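Local atomic coordinates of Alpha/beta hydrolase (Pectobacterium atrosepticum SCRI1043, PDB entry 3BDV), a protein that is a putative serine hydrolase of the alpha/beta-hydrolase fold that probably has hydrolase activity and binds calcium, its substrate being unknown. Residues I119-L124 against Y146-D152; T128-H134 against S153-G159. All coordinates share one frame; numbering follows the deposited sequence. Where two conformers were deposited one is given.

Interaction 1 of 2, residues I119-L124 against Y146-D152; sequences IQASPL and YWAQAWD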
loop_
_atom_site.group_PDB
_atom_site.type_symbol
_atom_site.label_atom_id
_atom_site.label_comp_id
_atom_site.label_asym_id
_atom_site.label_seq_id
_atom_site.Cartn_x
_atom_site.Cartn_y
_atom_site.Cartn_z
ATOM N N ILE A 119 5.295 13.414 8.059
ATOM C CA ILE A 119 4.245 12.450 8.208
ATOM C C ILE A 119 3.558 12.746 9.534
ATOM O O ILE A 119 4.227 12.740 10.584
ATOM C CB ILE A 119 4.843 11.022 8.226
ATOM C CG1 ILE A 119 5.563 10.733 6.891
ATOM C CG2 ILE A 119 3.761 9.979 8.601
ATOM C CD1 ILE A 119 4.683 10.843 5.634
ATOM N N GLN A 120 2.249 13.023 9.503
ATOM C CA GLN A 120 1.522 13.417 10.706
ATOM C C GLN A 120 0.941 12.200 11.423
ATOM O O GLN A 120 0.538 11.217 10.785
ATOM C CB GLN A 120 0.387 14.365 10.355
ATOM C CG GLN A 120 0.815 15.567 9.518
ATOM C CD GLN A 120 -0.379 16.365 9.026
ATOM O OE1 GLN A 120 -1.359 16.549 9.762
ATOM N NE2 GLN A 120 -0.306 16.845 7.784
ATOM N N ALA A 121 0.928 12.278 12.758
ATOM C CA ALA A 121 0.308 11.301 13.624
ATOM C C ALA A 121 -1.130 11.758 13.853
ATOM O O ALA A 121 -1.515 12.217 14.919
ATOM C CB ALA A 121 1.051 11.189 14.890
ATOM N N SER A 122 -1.907 11.638 12.792
ATOM C CA SER A 122 -3.298 12.059 12.794
ATOM C C SER A 122 -4.091 11.234 11.781
ATOM O O SER A 122 -3.521 10.654 10.833
ATOM C CB SER A 122 -3.408 13.570 12.545
ATOM O OG SER A 122 -2.697 13.971 11.402
ATOM N N PRO A 123 -5.405 11.152 11.988
ATOM C CA PRO A 123 -6.226 10.296 11.165
ATOM C C PRO A 123 -6.175 10.574 9.701
ATOM O O PRO A 123 -6.207 11.740 9.269
ATOM C CB PRO A 123 -7.632 10.537 11.697
ATOM C CG PRO A 123 -7.442 10.996 13.046
ATOM C CD PRO A 123 -6.215 11.835 13.002
ATOM N N LEU A 124 -6.145 9.503 8.931
ATOM C CA LEU A 124 -6.219 9.606 7.498
ATOM C C LEU A 124 -7.718 9.811 7.163
ATOM O O LEU A 124 -8.613 9.234 7.789
ATOM C CB LEU A 124 -5.682 8.367 6.805
ATOM C CG LEU A 124 -4.169 8.151 7.029
ATOM C CD1 LEU A 124 -3.678 6.910 6.329
ATOM C CD2 LEU A 124 -3.405 9.366 6.557
ATOM N N TYR A 146 1.387 2.216 17.203
ATOM C CA TYR A 146 1.293 3.685 17.441
ATOM C C TYR A 146 0.798 4.404 16.195
ATOM O O TYR A 146 -0.150 5.233 16.226
ATOM C CB TYR A 146 2.675 4.253 17.859
ATOM C CG TYR A 146 2.742 5.759 17.815
ATOM C CD1 TYR A 146 2.233 6.528 18.857
ATOM C CD2 TYR A 146 3.301 6.424 16.717
ATOM C CE1 TYR A 146 2.286 7.891 18.810
ATOM C CE2 TYR A 146 3.343 7.807 16.648
ATOM C CZ TYR A 146 2.825 8.530 17.685
ATOM O OH TYR A 146 2.880 9.893 17.588
ATOM N N TRP A 147 1.452 4.151 15.073
ATOM C CA TRP A 147 1.066 4.831 13.852
ATOM C C TRP A 147 -0.332 4.419 13.369
ATOM O O TRP A 147 -1.104 5.270 12.965
ATOM C CB TRP A 147 2.103 4.596 12.770
ATOM C CG TRP A 147 3.358 5.386 13.012
ATOM C CD1 TRP A 147 4.576 4.928 13.426
ATOM C CD2 TRP A 147 3.487 6.791 12.871
ATOM N NE1 TRP A 147 5.462 5.981 13.541
ATOM C CE2 TRP A 147 4.805 7.135 13.198
ATOM C CE3 TRP A 147 2.612 7.800 12.471
ATOM C CZ2 TRP A 147 5.245 8.446 13.178
ATOM C CZ3 TRP A 147 3.074 9.096 12.413
ATOM C CH2 TRP A 147 4.365 9.415 12.764
ATOM N N ALA A 148 -0.640 3.134 13.408
ATOM C CA ALA A 148 -1.962 2.643 12.983
ATOM C C ALA A 148 -3.041 3.358 13.813
ATOM O O ALA A 148 -4.003 3.861 13.250
ATOM C CB ALA A 148 -2.046 1.106 13.102
ATOM N N GLN A 149 -2.853 3.437 15.130
ATOM C CA GLN A 149 -3.827 4.047 16.006
ATOM C C GLN A 149 -3.938 5.521 15.673
ATOM O O GLN A 149 -5.049 6.063 15.508
ATOM C CB GLN A 149 -3.445 3.857 17.470
ATOM C CG GLN A 149 -4.445 4.394 18.484
ATOM C CD GLN A 149 -4.005 4.106 19.942
ATOM O OE1 GLN A 149 -2.829 4.267 20.290
ATOM N NE2 GLN A 149 -4.947 3.676 20.782
ATOM N N ALA A 150 -2.808 6.185 15.499
ATOM C CA ALA A 150 -2.841 7.612 15.147
ATOM C C ALA A 150 -3.567 7.858 13.823
ATOM O O ALA A 150 -4.288 8.841 13.702
ATOM C CB ALA A 150 -1.460 8.132 15.056
ATOM N N TRP A 151 -3.306 6.996 12.829
ATOM C CA TRP A 151 -3.856 7.144 11.482
ATOM C C TRP A 151 -5.310 6.656 11.380
ATOM O O TRP A 151 -5.948 6.819 10.336
ATOM C CB TRP A 151 -3.018 6.377 10.471
ATOM C CG TRP A 151 -1.621 6.889 10.218
ATOM C CD1 TRP A 151 -1.179 8.156 10.339
ATOM C CD2 TRP A 151 -0.513 6.121 9.755
ATOM N NE1 TRP A 151 0.133 8.241 10.009
ATOM C CE2 TRP A 151 0.578 6.994 9.654
ATOM C CE3 TRP A 151 -0.310 4.750 9.492
ATOM C CZ2 TRP A 151 1.817 6.586 9.228
ATOM C CZ3 TRP A 151 0.956 4.341 9.072
ATOM C CH2 TRP A 151 1.994 5.263 8.956
ATOM N N ASP A 152 -5.819 6.089 12.474
ATOM C CA ASP A 152 -7.130 5.427 12.493
ATOM C C ASP A 152 -7.207 4.320 11.429
ATOM O O ASP A 152 -8.181 4.206 10.682
ATOM C CB ASP A 152 -8.250 6.455 12.278
ATOM C CG ASP A 152 -9.575 5.992 12.812
ATOM O OD1 ASP A 152 -9.665 4.933 13.487
ATOM O OD2 ASP A 152 -10.541 6.733 12.562
#

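Interaction 2 of 2, residues T128-H134 against S153-G159; sequences TLTFASH and SELVDVG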
loop_
_atom_site.group_PDB
_atom_site.type_symbol
_atom_site.label_atom_id
_atom_site.label_comp_id
_atom_site.label_asym_id
_atom_site.label_seq_id
_atom_site.Cartn_x
_atom_site.Cartn_y
_atom_site.Cartn_z
ATOM N N THR A 128 -8.301 2.952 5.912
ATOM C CA THR A 128 -6.915 2.501 5.876
ATOM C C THR A 128 -6.722 1.121 6.552
ATOM O O THR A 128 -7.257 0.839 7.622
ATOM C CB THR A 128 -6.031 3.577 6.552
ATOM O OG1 THR A 128 -6.259 4.858 5.907
ATOM C CG2 THR A 128 -4.561 3.269 6.522
ATOM N N LEU A 129 -5.916 0.300 5.912
ATOM C CA LEU A 129 -5.490 -0.974 6.429
ATOM C C LEU A 129 -3.943 -0.983 6.475
ATOM O O LEU A 129 -3.308 -0.684 5.465
ATOM C CB LEU A 129 -5.980 -2.043 5.482
ATOM C CG LEU A 129 -6.096 -3.482 5.839
ATOM C CD1 LEU A 129 -7.107 -3.644 6.970
ATOM C CD2 LEU A 129 -6.532 -4.176 4.506
ATOM N N THR A 130 -3.364 -1.393 7.613
ATOM C CA THR A 130 -1.916 -1.418 7.808
ATOM C C THR A 130 -1.468 -2.826 8.171
ATOM O O THR A 130 -2.053 -3.423 9.069
ATOM C CB THR A 130 -1.460 -0.427 8.889
ATOM O OG1 THR A 130 -1.799 0.906 8.467
ATOM C CG2 THR A 130 0.093 -0.487 9.138
ATOM N N PHE A 131 -0.444 -3.333 7.502
ATOM C CA PHE A 131 0.091 -4.668 7.792
ATOM C C PHE A 131 1.480 -4.453 8.389
ATOM O O PHE A 131 2.298 -3.713 7.814
ATOM C CB PHE A 131 0.242 -5.484 6.513
ATOM C CG PHE A 131 -1.064 -5.810 5.866
ATOM C CD1 PHE A 131 -1.746 -4.881 5.127
ATOM C CD2 PHE A 131 -1.608 -7.069 5.980
ATOM C CE1 PHE A 131 -2.979 -5.189 4.562
ATOM C CE2 PHE A 131 -2.828 -7.369 5.400
ATOM C CZ PHE A 131 -3.515 -6.437 4.708
ATOM N N ALA A 132 1.717 -5.063 9.542
ATOM C CA ALA A 132 2.951 -4.838 10.316
ATOM C C ALA A 132 3.584 -6.168 10.680
ATOM O O ALA A 132 2.921 -7.075 11.089
ATOM C CB ALA A 132 2.650 -4.018 11.555
ATOM N N SER A 133 4.904 -6.246 10.535
ATOM C CA SER A 133 5.707 -7.423 10.901
ATOM C C SER A 133 6.402 -7.205 12.276
ATOM O O SER A 133 6.628 -6.048 12.709
ATOM C CB SER A 133 6.739 -7.650 9.792
ATOM O OG SER A 133 7.742 -8.549 10.178
ATOM N N HIS A 134 6.712 -8.314 12.964
ATOM C CA HIS A 134 7.435 -8.189 14.217
ATOM C C HIS A 134 8.951 -8.133 14.059
ATOM O O HIS A 134 9.633 -7.933 15.047
ATOM C CB HIS A 134 7.122 -9.341 15.164
ATOM C CG HIS A 134 5.802 -9.212 15.813
ATOM N ND1 HIS A 134 5.663 -8.774 17.113
ATOM C CD2 HIS A 134 4.553 -9.367 15.316
ATOM C CE1 HIS A 134 4.371 -8.721 17.401
ATOM N NE2 HIS A 134 3.681 -9.115 16.348
ATOM N N SER A 153 -6.175 3.490 11.394
ATOM C CA SER A 153 -6.091 2.377 10.491
ATOM C C SER A 153 -6.304 1.082 11.247
ATOM O O SER A 153 -5.897 0.958 12.391
ATOM C CB SER A 153 -4.681 2.378 9.884
ATOM O OG SER A 153 -4.422 1.219 9.114
ATOM N N GLU A 154 -6.881 0.077 10.576
ATOM C CA GLU A 154 -6.907 -1.269 11.091
ATOM C C GLU A 154 -5.467 -1.774 11.044
ATOM O O GLU A 154 -4.746 -1.456 10.088
ATOM C CB GLU A 154 -7.730 -2.177 10.181
ATOM C CG GLU A 154 -8.595 -3.144 10.876
ATOM C CD GLU A 154 -9.438 -3.984 9.912
ATOM O OE1 GLU A 154 -10.028 -3.418 8.972
ATOM O OE2 GLU A 154 -9.490 -5.199 10.111
ATOM N N LEU A 155 -5.070 -2.558 12.032
ATOM C CA LEU A 155 -3.705 -3.068 12.131
ATOM C C LEU A 155 -3.699 -4.572 12.046
ATOM O O LEU A 155 -4.273 -5.243 12.884
ATOM C CB LEU A 155 -3.064 -2.612 13.441
ATOM C CG LEU A 155 -1.553 -2.796 13.674
ATOM C CD1 LEU A 155 -1.227 -4.273 14.183
ATOM C CD2 LEU A 155 -0.704 -2.418 12.453
ATOM N N VAL A 156 -3.041 -5.076 11.015
ATOM C CA VAL A 156 -2.963 -6.505 10.727
ATOM C C VAL A 156 -1.569 -6.961 11.034
ATOM O O VAL A 156 -0.625 -6.544 10.374
ATOM C CB VAL A 156 -3.317 -6.810 9.267
ATOM C CG1 VAL A 156 -3.200 -8.354 8.957
ATOM C CG2 VAL A 156 -4.725 -6.273 8.972
ATOM N N ASP A 157 -1.470 -7.736 12.100
ATOM C CA ASP A 157 -0.216 -8.388 12.544
ATOM C C ASP A 157 0.067 -9.642 11.705
ATOM O O ASP A 157 -0.663 -10.608 11.781
ATOM C CB ASP A 157 -0.389 -8.714 14.035
ATOM C CG ASP A 157 0.826 -9.339 14.667
ATOM O OD1 ASP A 157 1.749 -9.766 13.946
ATOM O OD2 ASP A 157 0.853 -9.368 15.916
ATOM N N VAL A 158 1.124 -9.584 10.881
ATOM C CA VAL A 158 1.536 -10.663 9.980
ATOM C C VAL A 158 2.683 -11.486 10.592
ATOM O O VAL A 158 3.326 -12.271 9.908
ATOM C CB VAL A 158 1.860 -10.156 8.537
ATOM C CG1 VAL A 158 0.587 -9.570 7.892
ATOM C CG2 VAL A 158 3.001 -9.134 8.558
ATOM N N GLY A 159 2.911 -11.344 11.882
ATOM C CA GLY A 159 3.932 -12.140 12.540
ATOM C C GLY A 159 5.342 -11.741 12.147
ATOM O O GLY A 159 5.603 -10.590 11.788
HETATM O O HOH W 1 -10.309 -0.185 7.714
#

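Interaction 1 of 2, residues I119-L124 against Y146-D152
Trp151 and Ala121 carry much of this contact, in which the loop before strand 128-132 lies along the last turns of helix 141-151 in the alpha/beta-hydrolase fold. The helix ends in a Schellman motif, with Asp152 at positive phi. The indole of Trp151 meets the loop with its edge. Trp151 NE1 donates to Gln120 O over 3.1 Å, and the acceptor lies nearly in the ring plane. The bond is bent, 139° at the hydrogen, although the donor sits in the carbonyl plane. Gln120 O also accepts from Gln93 NE2, so helix 83-93 and helix 141-151 grip the same carbonyl. Further round the indole edge, Ser122 O is 3.5 Å from Trp151 CD1. CG2 of Ile119 approaches the edge at CZ2. This methyl is anti to the backbone N of Ile119 and touches both indoles, Ile119 CG2 being 4.0 Å from Trp147 CZ3 as well.

Ala121 is the centre of an inverse gamma turn. Ala121 CB fits against three helix residues: Trp147 CZ3 at 3.8 Å, Ala150 CB at 4.0 Å and Tyr146 OH at 3.5 Å. The Trp147 ring is itself covered on one face by Tyr146, while Trp147 NE1 is hydrogen-bonded to Glu109.

Leu124 lies beside Trp151, both side chains pointing the same way, and its CG packs on Trp151 CB. The backbones join here too. Leu124 N donates to Trp151 O over 3.0 Å in a nearly straight bond, 176° at the hydrogen, from above the carbonyl plane.

Interaction 2 of 2, residues T128-H134 against S153-G159
Two neighbouring parallel strands of a beta-alpha-beta unit meet here, strand 128-132 and the outermost strand 154-157 of the alpha/beta-hydrolase sheet. Backbone bonds alternate between them. Thr130 bonds through both its N and its O: the N donates to Glu154 O, and the O accepts from Val156 N over 2.7 Å. Ala132 repeats the pattern with Val156 O and Val158 N.

Leu129, Phe131, Glu154 and Val156 share one face of the sheet. Phe131 and Val156 lie side by side, with Phe131 CD2 3.6 Å from Val156 CG1. Val156 CG2 stands over a ring face, offset toward the rim, and Val158 CG1 meets the ring edge. The Leu129 side chain lies beside that of Glu154, whose OE2, in the conformer given, forms a salt bridge with Arg179 of helix 174-185.

At the start of the pair, Thr130 OG1 donates to Ser153 OG over 2.7 Å. Ser153 OG, placed anti to its own backbone N (chi1 172°), in turn donates to Glu154 O, which thus has two donors.

Past the end of strand 128-132, His134 NE2 donates to Asp157 OD2 over 2.9 Å, at 170° and in the imidazole plane. The oxygen is met on its syn side, from somewhat out of the carboxylate plane. Ring and carboxylate planes are 34° apart. Asp157 OD1 accepts from Gly159 N over 2.8 Å, an Asx turn, and Gly159 O accepts from His134 N. The carboxylate is therefore gripped through both oxygens, which should fix its rotation.

Overall arrangement
Interactions 1 and 2 lie about 13 Å apart, centre to centre, and their segments alternate along the chain: 119-124, 128-134, 146-152, 153-159. The loop of interaction 1 leads into strand 128-132. Helix 141-151 then crosses over to strand 154-157, so the two contacts share one beta-alpha-beta unit at an edge of the parallel sheet. They touch directly. Ala148 O probably accepts a hydrogen bond from Ser153 N, and Ala148 CB packs on Leu155 CD2. Interaction 1 anchors the end of the crossover helix to the loop, and interaction 2 zips the strands it connects. Asp152, a calcium ligand in a crystal structure of this protein, sits at their junction.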